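Local structure of xylulose kinase (Escherichia coli, 2ITM) at residues I3-G8 and D154-R159; Q43-W48 and G79-D84; R88-A93 and R144-V149. The protein phosphorylates D-xylulose with ATP to give D-xylulose 5-phosphate, and less efficiently phosphorylates 1-deoxy-D-xylulose. All blocks are in the same frame, centred on the assembly; numbering follows the deposited sequence.

Interaction 1: I3-G8 and D154-R159; sequences IGIDLG and DYLRLR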
ATOM      1  N   ILE A   3     -17.611 -43.356 -14.522  1.00 31.96           N
ATOM      2  CA  ILE A   3     -16.365 -42.688 -14.161  1.00 20.09           C
ATOM      3  C   ILE A   3     -16.235 -41.326 -14.837  1.00 27.82           C
ATOM      4  O   ILE A   3     -16.476 -41.187 -16.028  1.00 17.18           O
ATOM      5  CB  ILE A   3     -15.148 -43.560 -14.522  1.00 20.93           C
ATOM      6  CG1 ILE A   3     -15.172 -44.880 -13.770  1.00 25.11           C
ATOM      7  CG2 ILE A   3     -13.851 -42.811 -14.267  1.00 31.07           C
ATOM      8  CD1 ILE A   3     -14.844 -44.747 -12.340  1.00 19.88           C
ATOM      9  N   GLY A   4     -15.836 -40.335 -14.053  1.00 21.06           N
ATOM     10  CA  GLY A   4     -15.294 -39.101 -14.567  1.00 24.38           C
ATOM     11  C   GLY A   4     -13.858 -38.872 -14.148  1.00 21.10           C
ATOM     12  O   GLY A   4     -13.514 -39.024 -12.985  1.00 22.64           O
ATOM     13  N   ILE A   5     -13.025 -38.528 -15.122  1.00 25.97           N
ATOM     14  CA  ILE A   5     -11.651 -38.108 -14.894  1.00 17.67           C
ATOM     15  C   ILE A   5     -11.466 -36.625 -15.192  1.00 29.84           C
ATOM     16  O   ILE A   5     -11.896 -36.136 -16.227  1.00 28.13           O
ATOM     17  CB  ILE A   5     -10.698 -38.902 -15.770  1.00 25.49           C
ATOM     18  CG1 ILE A   5     -10.910 -40.399 -15.599  1.00 24.90           C
ATOM     19  CG2 ILE A   5      -9.275 -38.534 -15.465  1.00 21.48           C
ATOM     20  CD1 ILE A   5     -10.294 -41.210 -16.687  1.00 20.63           C
ATOM     21  N   ASP A   6     -10.799 -35.925 -14.286  1.00 23.08           N
ATOM     22  CA  ASP A   6     -10.391 -34.545 -14.515  1.00 13.40           C
ATOM     23  C   ASP A   6      -8.887 -34.380 -14.430  1.00 25.20           C
ATOM     24  O   ASP A   6      -8.296 -34.463 -13.362  1.00 24.13           O
ATOM     25  CB  ASP A   6     -11.094 -33.599 -13.554  1.00 24.47           C
ATOM     26  CG  ASP A   6     -10.639 -32.165 -13.703  1.00 25.44           C
ATOM     27  OD1 ASP A   6     -10.446 -31.515 -12.674  1.00 33.87           O
ATOM     28  OD2 ASP A   6     -10.459 -31.604 -14.794  1.00 25.44           O
ATOM     29  N   LEU A   7      -8.277 -34.167 -15.584  1.00 24.82           N
ATOM     30  CA  LEU A   7      -6.878 -33.829 -15.687  1.00 19.26           C
ATOM     31  C   LEU A   7      -6.692 -32.348 -15.446  1.00 33.44           C
ATOM     32  O   LEU A   7      -6.819 -31.539 -16.353  1.00 25.83           O
ATOM     33  CB  LEU A   7      -6.357 -34.211 -17.074  1.00 26.85           C
ATOM     34  CG  LEU A   7      -4.955 -34.746 -17.226  1.00 32.72           C
ATOM     35  CD1 LEU A   7      -4.461 -34.564 -18.622  1.00 23.03           C
ATOM     36  CD2 LEU A   7      -4.020 -34.109 -16.256  1.00 34.26           C
ATOM     37  N   GLY A   8      -6.390 -32.004 -14.207  1.00 21.58           N
ATOM     38  CA  GLY A   8      -6.086 -30.642 -13.854  1.00 26.17           C
ATOM     39  C   GLY A   8      -4.651 -30.285 -14.095  1.00 30.00           C
ATOM     40  O   GLY A   8      -3.905 -31.035 -14.705  1.00 23.37           O
ATOM     41  N   ASP A 154      -6.990 -35.110 -24.190  1.00 20.35           N
ATOM     42  CA  ASP A 154      -7.056 -35.875 -25.409  1.00 24.24           C
ATOM     43  C   ASP A 154      -5.837 -36.773 -25.595  1.00 29.47           C
ATOM     44  O   ASP A 154      -5.942 -37.839 -26.173  1.00 30.01           O
ATOM     45  CB  ASP A 154      -7.278 -34.965 -26.609  1.00 18.28           C
ATOM     46  CG  ASP A 154      -8.562 -34.169 -26.504  1.00 23.06           C
ATOM     47  OD1 ASP A 154      -9.522 -34.666 -25.908  1.00 20.19           O
ATOM     48  OD2 ASP A 154      -8.690 -33.043 -26.974  1.00 21.64           O
ATOM     49  N   TYR A 155      -4.691 -36.356 -25.079  1.00 22.94           N
ATOM     50  CA  TYR A 155      -3.546 -37.250 -25.038  1.00 26.55           C
ATOM     51  C   TYR A 155      -3.864 -38.426 -24.135  1.00 25.92           C
ATOM     52  O   TYR A 155      -3.584 -39.558 -24.462  1.00 20.42           O
ATOM     53  CB  TYR A 155      -2.277 -36.557 -24.553  1.00 32.75           C
ATOM     54  CG  TYR A 155      -1.160 -37.532 -24.264  1.00 24.64           C
ATOM     55  CD1 TYR A 155      -0.392 -38.051 -25.279  1.00 28.17           C
ATOM     56  CD2 TYR A 155      -0.898 -37.950 -22.977  1.00 35.83           C
ATOM     57  CE1 TYR A 155       0.619 -38.940 -25.016  1.00 41.07           C
ATOM     58  CE2 TYR A 155       0.102 -38.836 -22.703  1.00 31.56           C
ATOM     59  CZ  TYR A 155       0.858 -39.337 -23.723  1.00 29.69           C
ATOM     60  OH  TYR A 155       1.850 -40.233 -23.451  1.00 38.90           O
ATOM     61  N   LEU A 156      -4.485 -38.115 -23.011  1.00 21.58           N
ATOM     62  CA  LEU A 156      -5.040 -39.104 -22.117  1.00 31.39           C
ATOM     63  C   LEU A 156      -5.968 -40.102 -22.799  1.00 33.74           C
ATOM     64  O   LEU A 156      -5.825 -41.298 -22.619  1.00 19.90           O
ATOM     65  CB  LEU A 156      -5.736 -38.422 -20.950  1.00 37.28           C
ATOM     66  CG  LEU A 156      -5.703 -39.131 -19.621  1.00 49.73           C
ATOM     67  CD1 LEU A 156      -4.349 -39.738 -19.349  1.00 42.95           C
ATOM     68  CD2 LEU A 156      -6.076 -38.166 -18.528  1.00 38.42           C
ATOM     69  N   ARG A 157      -6.913 -39.599 -23.583  1.00 16.93           N
ATOM     70  CA  ARG A 157      -7.776 -40.451 -24.369  1.00 13.16           C
ATOM     71  C   ARG A 157      -7.009 -41.434 -25.246  1.00 15.49           C
ATOM     72  O   ARG A 157      -7.282 -42.612 -25.228  1.00 24.24           O
ATOM     73  CB  ARG A 157      -8.757 -39.623 -25.198  1.00 19.31           C
ATOM     74  CG  ARG A 157      -9.662 -40.437 -26.088  1.00 18.73           C
ATOM     75  CD  ARG A 157     -10.244 -39.683 -27.265  1.00 21.12           C
ATOM     76  NE  ARG A 157     -10.518 -38.303 -26.918  1.00 27.75           N
ATOM     77  CZ  ARG A 157     -11.478 -37.927 -26.102  1.00 25.66           C
ATOM     78  NH1 ARG A 157     -12.284 -38.824 -25.567  1.00 29.25           N
ATOM     79  NH2 ARG A 157     -11.639 -36.653 -25.828  1.00 27.53           N
ATOM     80  N   LEU A 158      -6.053 -40.930 -26.012  1.00 28.44           N
ATOM     81  CA  LEU A 158      -5.221 -41.758 -26.877  1.00 23.44           C
ATOM     82  C   LEU A 158      -4.517 -42.878 -26.117  1.00 19.84           C
ATOM     83  O   LEU A 158      -4.533 -44.019 -26.529  1.00 25.61           O
ATOM     84  CB  LEU A 158      -4.215 -40.900 -27.629  1.00 30.25           C
ATOM     85  CG  LEU A 158      -3.140 -41.641 -28.415  1.00 31.96           C
ATOM     86  CD1 LEU A 158      -3.701 -42.154 -29.696  1.00 29.07           C
ATOM     87  CD2 LEU A 158      -1.933 -40.768 -28.658  1.00 27.82           C
ATOM     88  N   ARG A 159      -3.943 -42.548 -24.972  1.00 25.18           N
ATOM     89  CA  ARG A 159      -3.369 -43.547 -24.083  1.00 24.49           C
ATOM     90  C   ARG A 159      -4.373 -44.577 -23.552  1.00 35.96           C
ATOM     91  O   ARG A 159      -4.024 -45.723 -23.332  1.00 27.18           O
ATOM     92  CB  ARG A 159      -2.610 -42.882 -22.943  1.00 30.01           C
ATOM     93  CG  ARG A 159      -1.225 -42.390 -23.321  1.00 37.87           C
ATOM     94  CD  ARG A 159      -0.247 -43.487 -23.688  1.00 24.79           C
ATOM     95  NE  ARG A 159       1.019 -43.382 -22.959  1.00 39.72           N
ATOM     96  CZ  ARG A 159       1.287 -44.016 -21.841  1.00 31.14           C
ATOM     97  NH1 ARG A 159       0.388 -44.810 -21.301  1.00 74.75           N
ATOM     98  NH2 ARG A 159       2.446 -43.849 -21.247  1.00 67.53           N
TER
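Leu-7 and Leu-156 form the heart of this contact, with Ile-5 at its margin. Methyl CD2 of Leu-156 lies 3.8 Å from the branch carbon CG of Leu-7 and 3.9 Å from its CD1, so a single methyl is set against a branch point as the two side chains slant across each other. The same CD2 comes within 4.4 Å of CG2 of Ile-5, a looser touch. Leu-156 has chi1 at -147°, well off a staggered position, which may mean strain or an imprecise fit. Leu-7 and Ile-5 leave the strand on the side facing helix 152-161, while Asp-6, inferred to matter for activity, leaves it on the other, as expected of alternation along a strand. This is helix-on-sheet packing in the N-terminal domain of an FGGY kinase, related to the actin-type ATPases.

The polar part stays on the helix. Arg-157 NH2 makes a salt bridge to OD1 of Asp-154 at 2.9 Å, reaching the oxygen on its anti side and 29° out of the carboxylate plane. The guanidinium also bonds to the carbonyls of Val-228 and Ala-229, on strand 226-232 of the same sheet as strand 2-7. The contact between the segments is thus wholly apolar, carbon against carbon, and rests on shape and the burial of hydrophobic surface, while Arg-157 adds directional bonds from the helix to the sheet.

Interaction 2: Q43-W48 and G79-D84; sequences QDPEQW and GATLLD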
ATOM      1  N   GLN A  43       4.533 -29.571 -18.586  1.00 27.88           N
ATOM      2  CA  GLN A  43       4.431 -30.869 -17.951  1.00 24.35           C
ATOM      3  C   GLN A  43       4.779 -31.988 -18.915  1.00 30.16           C
ATOM      4  O   GLN A  43       4.626 -31.861 -20.118  1.00 25.09           O
ATOM      5  CB  GLN A  43       3.039 -31.080 -17.362  1.00 34.92           C
ATOM      6  CG  GLN A  43       2.799 -30.345 -16.069  1.00 27.46           C
ATOM      7  CD  GLN A  43       1.348 -30.331 -15.649  1.00 23.61           C
ATOM      8  OE1 GLN A  43       1.047 -30.159 -14.485  1.00 33.47           O
ATOM      9  NE2 GLN A  43       0.455 -30.492 -16.598  1.00 17.10           N
ATOM     10  N   ASP A  44       5.258 -33.087 -18.361  1.00 27.42           N
ATOM     11  CA  ASP A  44       5.546 -34.292 -19.141  1.00 32.40           C
ATOM     12  C   ASP A  44       4.294 -35.161 -19.249  1.00 26.62           C
ATOM     13  O   ASP A  44       3.760 -35.629 -18.260  1.00 24.26           O
ATOM     14  CB  ASP A  44       6.711 -35.045 -18.500  1.00 46.60           C
ATOM     15  CG  ASP A  44       6.828 -36.478 -18.966  1.00 41.42           C
ATOM     16  OD1 ASP A  44       7.516 -37.253 -18.283  1.00 57.97           O
ATOM     17  OD2 ASP A  44       6.292 -36.926 -19.989  1.00 77.08           O
ATOM     18  N   PRO A  45       3.831 -35.359 -20.472  1.00 21.26           N
ATOM     19  CA  PRO A  45       2.534 -35.989 -20.683  1.00 22.94           C
ATOM     20  C   PRO A  45       2.523 -37.381 -20.082  1.00 37.55           C
ATOM     21  O   PRO A  45       1.478 -37.890 -19.719  1.00 25.73           O
ATOM     22  CB  PRO A  45       2.410 -36.034 -22.209  1.00 23.95           C
ATOM     23  CG  PRO A  45       3.255 -34.961 -22.692  1.00 23.09           C
ATOM     24  CD  PRO A  45       4.404 -34.862 -21.729  1.00 25.69           C
ATOM     25  N   GLU A  46       3.694 -37.976 -19.939  1.00 31.15           N
ATOM     26  CA  GLU A  46       3.799 -39.237 -19.241  1.00 27.70           C
ATOM     27  C   GLU A  46       3.383 -39.157 -17.773  1.00 26.82           C
ATOM     28  O   GLU A  46       2.790 -40.079 -17.250  1.00 30.70           O
ATOM     29  CB  GLU A  46       5.190 -39.844 -19.392  1.00 31.67           C
ATOM     30  CG  GLU A  46       5.344 -41.216 -18.773  1.00 41.73           C
ATOM     31  CD  GLU A  46       4.552 -42.284 -19.490  1.00 42.49           C
ATOM     32  OE1 GLU A  46       4.424 -42.211 -20.719  1.00 54.17           O
ATOM     33  OE2 GLU A  46       4.064 -43.199 -18.817  1.00 42.05           O
ATOM     34  N   GLN A  47       3.686 -38.046 -17.124  1.00 26.39           N
ATOM     35  CA  GLN A  47       3.220 -37.811 -15.776  1.00 29.57           C
ATOM     36  C   GLN A  47       1.700 -37.741 -15.664  1.00 21.72           C
ATOM     37  O   GLN A  47       1.151 -38.117 -14.643  1.00 20.85           O
ATOM     38  CB  GLN A  47       3.866 -36.566 -15.171  1.00 46.68           C
ATOM     39  CG  GLN A  47       3.658 -36.433 -13.653  1.00 79.00           C
ATOM     40  CD  GLN A  47       3.877 -35.000 -13.106  1.00 85.29           C
ATOM     41  OE1 GLN A  47       3.972 -34.046 -13.879  1.00 59.79           O
ATOM     42  NE2 GLN A  47       3.952 -34.868 -11.785  1.00 41.85           N
ATOM     43  N   TRP A  48       1.027 -37.263 -16.708  1.00 21.20           N
ATOM     44  CA  TRP A  48      -0.432 -37.303 -16.757  1.00 27.68           C
ATOM     45  C   TRP A  48      -0.924 -38.737 -16.678  1.00 30.89           C
ATOM     46  O   TRP A  48      -1.856 -39.046 -15.962  1.00 32.98           O
ATOM     47  CB  TRP A  48      -0.972 -36.654 -18.025  1.00 33.42           C
ATOM     48  CG  TRP A  48      -0.649 -35.213 -18.186  1.00 25.53           C
ATOM     49  CD1 TRP A  48      -0.349 -34.327 -17.211  1.00 20.19           C
ATOM     50  CD2 TRP A  48      -0.607 -34.483 -19.427  1.00 24.27           C
ATOM     51  NE1 TRP A  48      -0.118 -33.071 -17.741  1.00 27.80           N
ATOM     52  CE2 TRP A  48      -0.276 -33.153 -19.117  1.00 18.27           C
ATOM     53  CE3 TRP A  48      -0.819 -34.820 -20.763  1.00 20.94           C
ATOM     54  CZ2 TRP A  48      -0.131 -32.168 -20.080  1.00 31.71           C
ATOM     55  CZ3 TRP A  48      -0.679 -33.861 -21.717  1.00 22.89           C
ATOM     56  CH2 TRP A  48      -0.341 -32.554 -21.383  1.00 28.65           C
ATOM     57  N   GLY A  79      -3.461 -26.803 -23.630  1.00 25.38           N
ATOM     58  CA  GLY A  79      -2.138 -27.385 -23.542  1.00 24.03           C
ATOM     59  C   GLY A  79      -1.752 -27.991 -24.879  1.00 30.28           C
ATOM     60  O   GLY A  79      -2.519 -28.714 -25.486  1.00 19.27           O
ATOM     61  N   ALA A  80      -0.548 -27.682 -25.334  1.00 19.99           N
ATOM     62  CA  ALA A  80      -0.045 -28.217 -26.586  1.00 25.96           C
ATOM     63  C   ALA A  80       0.798 -29.489 -26.423  1.00 26.96           C
ATOM     64  O   ALA A  80       1.932 -29.439 -25.975  1.00 24.38           O
ATOM     65  CB  ALA A  80       0.703 -27.171 -27.349  1.00 17.43           C
ATOM     66  N   THR A  81       0.220 -30.618 -26.797  1.00 26.70           N
ATOM     67  CA  THR A  81       0.939 -31.878 -26.843  1.00 31.58           C
ATOM     68  C   THR A  81       1.343 -32.254 -28.268  1.00 23.24           C
ATOM     69  O   THR A  81       0.501 -32.514 -29.108  1.00 22.85           O
ATOM     70  CB  THR A  81       0.103 -33.005 -26.211  1.00 38.65           C
ATOM     71  OG1 THR A  81      -0.413 -32.592 -24.948  1.00 26.32           O
ATOM     72  CG2 THR A  81       0.966 -34.200 -25.897  1.00 21.03           C
ATOM     73  N   LEU A  82       2.646 -32.286 -28.510  1.00 24.58           N
ATOM     74  CA  LEU A  82       3.188 -32.548 -29.833  1.00 27.99           C
ATOM     75  C   LEU A  82       3.678 -33.984 -30.004  1.00 31.54           C
ATOM     76  O   LEU A  82       4.615 -34.416 -29.341  1.00 25.19           O
ATOM     77  CB  LEU A  82       4.344 -31.608 -30.146  1.00 27.99           C
ATOM     78  CG  LEU A  82       4.180 -30.093 -30.175  1.00 42.12           C
ATOM     79  CD1 LEU A  82       4.832 -29.543 -31.393  1.00 40.72           C
ATOM     80  CD2 LEU A  82       2.754 -29.639 -30.067  1.00 26.46           C
ATOM     81  N   LEU A  83       3.062 -34.698 -30.929  1.00 27.87           N
ATOM     82  CA  LEU A  83       3.411 -36.074 -31.198  1.00 25.10           C
ATOM     83  C   LEU A  83       3.999 -36.231 -32.590  1.00 33.35           C
ATOM     84  O   LEU A  83       3.548 -35.597 -33.531  1.00 28.43           O
ATOM     85  CB  LEU A  83       2.174 -36.954 -31.061  1.00 35.42           C
ATOM     86  CG  LEU A  83       1.436 -36.903 -29.731  1.00 20.79           C
ATOM     87  CD1 LEU A  83       0.298 -37.859 -29.738  1.00 24.99           C
ATOM     88  CD2 LEU A  83       2.344 -37.176 -28.573  1.00 14.69           C
ATOM     89  N   ASP A  84       4.995 -37.098 -32.719  1.00 31.88           N
ATOM     90  CA  ASP A  84       5.408 -37.577 -34.017  1.00 35.56           C
ATOM     91  C   ASP A  84       4.549 -38.675 -34.601  1.00 30.63           C
ATOM     92  O   ASP A  84       3.551 -39.048 -34.053  1.00 34.60           O
ATOM     93  CB  ASP A  84       6.891 -37.970 -34.031  1.00 36.26           C
ATOM     94  CG  ASP A  84       7.176 -39.279 -33.297  1.00 40.44           C
ATOM     95  OD1 ASP A  84       6.235 -40.017 -32.981  1.00 29.53           O
ATOM     96  OD2 ASP A  84       8.321 -39.638 -33.011  1.00 25.04           O
TER
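Thr-81 touches both Pro-45 and Trp-48, at the start of helix 45-62. Before it along the second segment, a little of Gly-79 is covered near CH2 of Trp-48, and Ala-80 then points its CB away from helix 45-62 and touches Thr-128 and Lys-131 of helix 128-138. Thr-81 turns back to the helix and divides its branches between the two partners. Its OG1 lies at the edge of the indole, in the ring plane, 3.5 Å from CZ3 and 3.6 Å from CH2 of Trp-48, so an oxygen faces the C-H rim. Its CG2 is 4.0 Å from CG of Pro-45. With chi1 at -48°, OG1 stands anti to the carbonyl carbon and CG2 anti to the backbone N, which gives each branch its own partner. The indole is backed by Pro-45 as well, whose CA sits 3.5 Å above one face, offset toward the rim. Here the first turn of a helix is laid against strand 81-83, which pairs with strand 148-150 in a small antiparallel sheet of the N-terminal FGGY domain. Asp-44 is the N-cap of that helix: its OD2 accepts from Glu-46 N at 2.8 Å, 58° out of the carboxylate plane. Further along, Leu-82 packs on Leu-132 and Val-149, whereas Leu-83 reaches Leu-158 of helix 152-161. Asp-84 OD1 accepts from the backbone N of Arg-88.

Interaction 3: R88-A93 and R144-V149; sequences RVLRPA and RQIDKV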
ATOM      1  N   ARG A  88       5.299 -40.727 -30.556  1.00 26.68           N
ATOM      2  CA  ARG A  88       6.318 -40.279 -29.636  1.00 37.02           C
ATOM      3  C   ARG A  88       6.073 -38.848 -29.218  1.00 31.86           C
ATOM      4  O   ARG A  88       5.777 -38.004 -30.039  1.00 29.67           O
ATOM      5  CB  ARG A  88       7.677 -40.400 -30.270  1.00 51.90           C
ATOM      6  CG  ARG A  88       8.483 -41.608 -29.840  1.00 66.62           C
ATOM      7  CD  ARG A  88       9.106 -42.384 -30.986  1.00 72.68           C
ATOM      8  NE  ARG A  88       9.849 -43.561 -30.497  1.00 61.46           N
ATOM      9  CZ  ARG A  88       9.388 -44.430 -29.634  1.00 80.10           C
ATOM     10  NH1 ARG A  88       8.176 -44.284 -29.139  1.00 61.13           N
ATOM     11  NH2 ARG A  88      10.124 -45.461 -29.256  1.00 78.16           N
ATOM     12  N   VAL A  89       6.198 -38.589 -27.927  1.00 28.96           N
ATOM     13  CA  VAL A  89       6.136 -37.240 -27.403  1.00 30.62           C
ATOM     14  C   VAL A  89       7.395 -36.438 -27.722  1.00 39.79           C
ATOM     15  O   VAL A  89       8.470 -36.755 -27.246  1.00 31.68           O
ATOM     16  CB  VAL A  89       5.820 -37.226 -25.900  1.00 32.75           C
ATOM     17  CG1 VAL A  89       6.109 -35.887 -25.310  1.00 42.19           C
ATOM     18  CG2 VAL A  89       4.368 -37.584 -25.664  1.00 27.93           C
ATOM     19  N   LEU A  90       7.190 -35.408 -28.520  1.00 34.35           N
ATOM     20  CA  LEU A  90       8.268 -34.686 -29.164  1.00 33.67           C
ATOM     21  C   LEU A  90       8.942 -33.710 -28.200  1.00 37.20           C
ATOM     22  O   LEU A  90      10.150 -33.575 -28.191  1.00 35.74           O
ATOM     23  CB  LEU A  90       7.718 -33.915 -30.351  1.00 23.71           C
ATOM     24  CG  LEU A  90       8.152 -34.268 -31.766  1.00 46.59           C
ATOM     25  CD1 LEU A  90       9.095 -35.443 -31.815  1.00 39.78           C
ATOM     26  CD2 LEU A  90       6.987 -34.442 -32.710  1.00 23.37           C
ATOM     27  N   ARG A  91       8.131 -33.030 -27.402  1.00 33.62           N
ATOM     28  CA  ARG A  91       8.609 -32.153 -26.348  1.00 33.17           C
ATOM     29  C   ARG A  91       7.628 -32.109 -25.206  1.00 29.93           C
ATOM     30  O   ARG A  91       6.543 -32.631 -25.308  1.00 27.51           O
ATOM     31  CB  ARG A  91       8.844 -30.749 -26.895  1.00 43.42           C
ATOM     32  CG  ARG A  91       7.586 -29.924 -27.076  1.00 40.58           C
ATOM     33  CD  ARG A  91       7.790 -28.614 -27.818  1.00 23.77           C
ATOM     34  NE  ARG A  91       8.814 -27.743 -27.222  1.00 30.24           N
ATOM     35  CZ  ARG A  91       8.937 -27.472 -25.933  1.00 26.48           C
ATOM     36  NH1 ARG A  91       8.101 -27.980 -25.061  1.00 27.86           N
ATOM     37  NH2 ARG A  91       9.906 -26.679 -25.517  1.00 32.99           N
ATOM     38  N   PRO A  92       8.008 -31.492 -24.101  1.00 36.24           N
ATOM     39  CA  PRO A  92       7.080 -31.351 -22.985  1.00 23.22           C
ATOM     40  C   PRO A  92       5.876 -30.485 -23.357  1.00 31.46           C
ATOM     41  O   PRO A  92       5.988 -29.606 -24.191  1.00 27.28           O
ATOM     42  CB  PRO A  92       7.934 -30.658 -21.890  1.00 29.49           C
ATOM     43  CG  PRO A  92       9.305 -31.027 -22.216  1.00 35.37           C
ATOM     44  CD  PRO A  92       9.356 -31.066 -23.707  1.00 38.74           C
ATOM     45  N   ALA A  93       4.734 -30.780 -22.753  1.00 25.82           N
ATOM     46  CA  ALA A  93       3.526 -30.025 -23.007  1.00 23.13           C
ATOM     47  C   ALA A  93       3.646 -28.577 -22.557  1.00 17.02           C
ATOM     48  O   ALA A  93       4.039 -28.296 -21.447  1.00 26.60           O
ATOM     49  CB  ALA A  93       2.326 -30.695 -22.382  1.00 18.48           C
ATOM     50  N   ARG A 144       9.340 -29.901 -37.599  1.00 40.19           N
ATOM     51  CA  ARG A 144       9.499 -30.796 -38.735  1.00 41.49           C
ATOM     52  C   ARG A 144       8.913 -32.185 -38.487  1.00 38.15           C
ATOM     53  O   ARG A 144       8.507 -32.855 -39.414  1.00 37.09           O
ATOM     54  CB  ARG A 144      10.985 -30.931 -39.058  1.00 44.88           C
ATOM     55  CG  ARG A 144      11.340 -30.915 -40.529  1.00 78.02           C
ATOM     56  CD  ARG A 144      12.830 -31.080 -40.816  1.00 91.53           C
ATOM     57  NE  ARG A 144      13.139 -30.889 -42.232  1.00120.28           N
ATOM     58  CZ  ARG A 144      14.363 -30.729 -42.728  1.00129.38           C
ATOM     59  NH1 ARG A 144      15.421 -30.740 -41.930  1.00 84.46           N
ATOM     60  NH2 ARG A 144      14.532 -30.558 -44.032  1.00131.60           N
ATOM     61  N   GLN A 145       8.878 -32.605 -37.231  1.00 38.19           N
ATOM     62  CA  GLN A 145       8.486 -33.966 -36.874  1.00 38.20           C
ATOM     63  C   GLN A 145       7.020 -34.110 -36.410  1.00 42.45           C
ATOM     64  O   GLN A 145       6.574 -35.190 -36.076  1.00 33.92           O
ATOM     65  CB  GLN A 145       9.403 -34.509 -35.782  1.00 38.20           C
ATOM     66  CG  GLN A 145      10.853 -34.623 -36.133  1.00 33.01           C
ATOM     67  CD  GLN A 145      11.682 -35.002 -34.920  1.00 47.09           C
ATOM     68  OE1 GLN A 145      12.401 -34.180 -34.372  1.00 36.28           O
ATOM     69  NE2 GLN A 145      11.561 -36.241 -34.494  1.00 33.45           N
ATOM     70  N   ILE A 146       6.279 -33.014 -36.384  1.00 42.66           N
ATOM     71  CA  ILE A 146       4.933 -33.025 -35.837  1.00 22.88           C
ATOM     72  C   ILE A 146       3.959 -33.787 -36.723  1.00 35.15           C
ATOM     73  O   ILE A 146       3.796 -33.469 -37.890  1.00 31.29           O
ATOM     74  CB  ILE A 146       4.413 -31.594 -35.652  1.00 36.05           C
ATOM     75  CG1 ILE A 146       5.226 -30.836 -34.619  1.00 37.14           C
ATOM     76  CG2 ILE A 146       2.954 -31.601 -35.261  1.00 31.61           C
ATOM     77  CD1 ILE A 146       4.850 -29.410 -34.527  1.00 29.80           C
ATOM     78  N   ASP A 147       3.310 -34.792 -36.148  1.00 29.23           N
ATOM     79  CA  ASP A 147       2.260 -35.521 -36.830  1.00 33.23           C
ATOM     80  C   ASP A 147       0.920 -35.194 -36.241  1.00 19.43           C
ATOM     81  O   ASP A 147      -0.087 -35.216 -36.917  1.00 24.17           O
ATOM     82  CB  ASP A 147       2.545 -37.028 -36.790  1.00 43.31           C
ATOM     83  CG  ASP A 147       1.635 -37.818 -37.719  1.00 36.85           C
ATOM     84  OD1 ASP A 147       0.751 -38.549 -37.239  1.00 30.35           O
ATOM     85  OD2 ASP A 147       1.712 -37.764 -38.941  1.00 39.16           O
ATOM     86  N   LYS A 148       0.926 -34.882 -34.958  1.00 26.70           N
ATOM     87  CA  LYS A 148      -0.294 -34.696 -34.201  1.00 32.42           C
ATOM     88  C   LYS A 148      -0.093 -33.689 -33.074  1.00 26.17           C
ATOM     89  O   LYS A 148       0.929 -33.692 -32.397  1.00 25.33           O
ATOM     90  CB  LYS A 148      -0.771 -36.028 -33.628  1.00 41.89           C
ATOM     91  CG  LYS A 148      -2.211 -36.325 -33.882  1.00 41.94           C
ATOM     92  CD  LYS A 148      -2.490 -36.385 -35.350  1.00 39.63           C
ATOM     93  CE  LYS A 148      -3.198 -37.657 -35.691  1.00 54.86           C
ATOM     94  NZ  LYS A 148      -3.709 -37.623 -37.059  1.00 40.56           N
ATOM     95  N   VAL A 149      -1.091 -32.839 -32.899  1.00 26.31           N
ATOM     96  CA  VAL A 149      -1.195 -31.948 -31.761  1.00 25.98           C
ATOM     97  C   VAL A 149      -2.444 -32.276 -30.932  1.00 27.16           C
ATOM     98  O   VAL A 149      -3.557 -32.194 -31.415  1.00 23.07           O
ATOM     99  CB  VAL A 149      -1.238 -30.480 -32.218  1.00 29.11           C
ATOM    100  CG1 VAL A 149      -1.476 -29.554 -31.062  1.00 27.04           C
ATOM    101  CG2 VAL A 149       0.027 -30.116 -32.941  1.00 24.89           C
TER
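The two methyls of Leu-90 each cover one face of a flat group of Gln-145: CD1 lies over the side-chain amide, 4.1 Å from CD, and CD2 over the peptide group, 3.5 Å from the backbone O. Just after Gln-145, Asp-147 and Lys-148 form a classic beta bulge, both facing Leu-83 on the neighbouring strand of a small antiparallel sheet. Leu-90 bonds through its backbone to Leu-82 of that same strand, so the loop 88-93 and the approach to strand 148-150 meet beside it.

Gln-145 holds its CG beside the backbone N (chi1 -62°) and runs extended beyond it, bringing one face of the amide against CD1 of Leu-90 at the solvent-exposed margin of the contact. Its CB joins in, 3.9 Å from Leu-90 CD2, so the glutamine offers carbon as well as polar surface. Leu-90 itself is nearly eclipsed, with chi2 at 2°, which suggests either strain or some uncertainty in its placing. Replacing it with an alanine would probably strip the apolar cover from the Gln-145 peptide and amide and leave a gap beside Ile-146. Ile-146 lies deeper, its side chain packed on Leu-82 and Leu-132. At that inner end of the contact, Leu-90 CD2 is 4.0 Å from CA of Ile-146 and 4.4 Å from its CG1.

All three contacts lie in the N-terminal FGGY domain, on the same side of the chain's centre. Interactions 2 and 3 have centres about 8 Å apart and share the two-stranded sheet of 81-83 and 148-150; the centre of interaction 1 lies about 12 Å from that of interaction 2 and about 18 Å from that of interaction 3. Along the chain, interaction 1 closes a long loop that contains the other two in series. Helix 152-161, directly after strand 148-150, ties them together: Arg-159 NH2 and Glu-46 OE1 form a 2.6 Å salt bridge, and Tyr-155 touches both Pro-45 and Val-89. The small sheet is thus packed, through two helices, onto the main sheet carrying Asp-6.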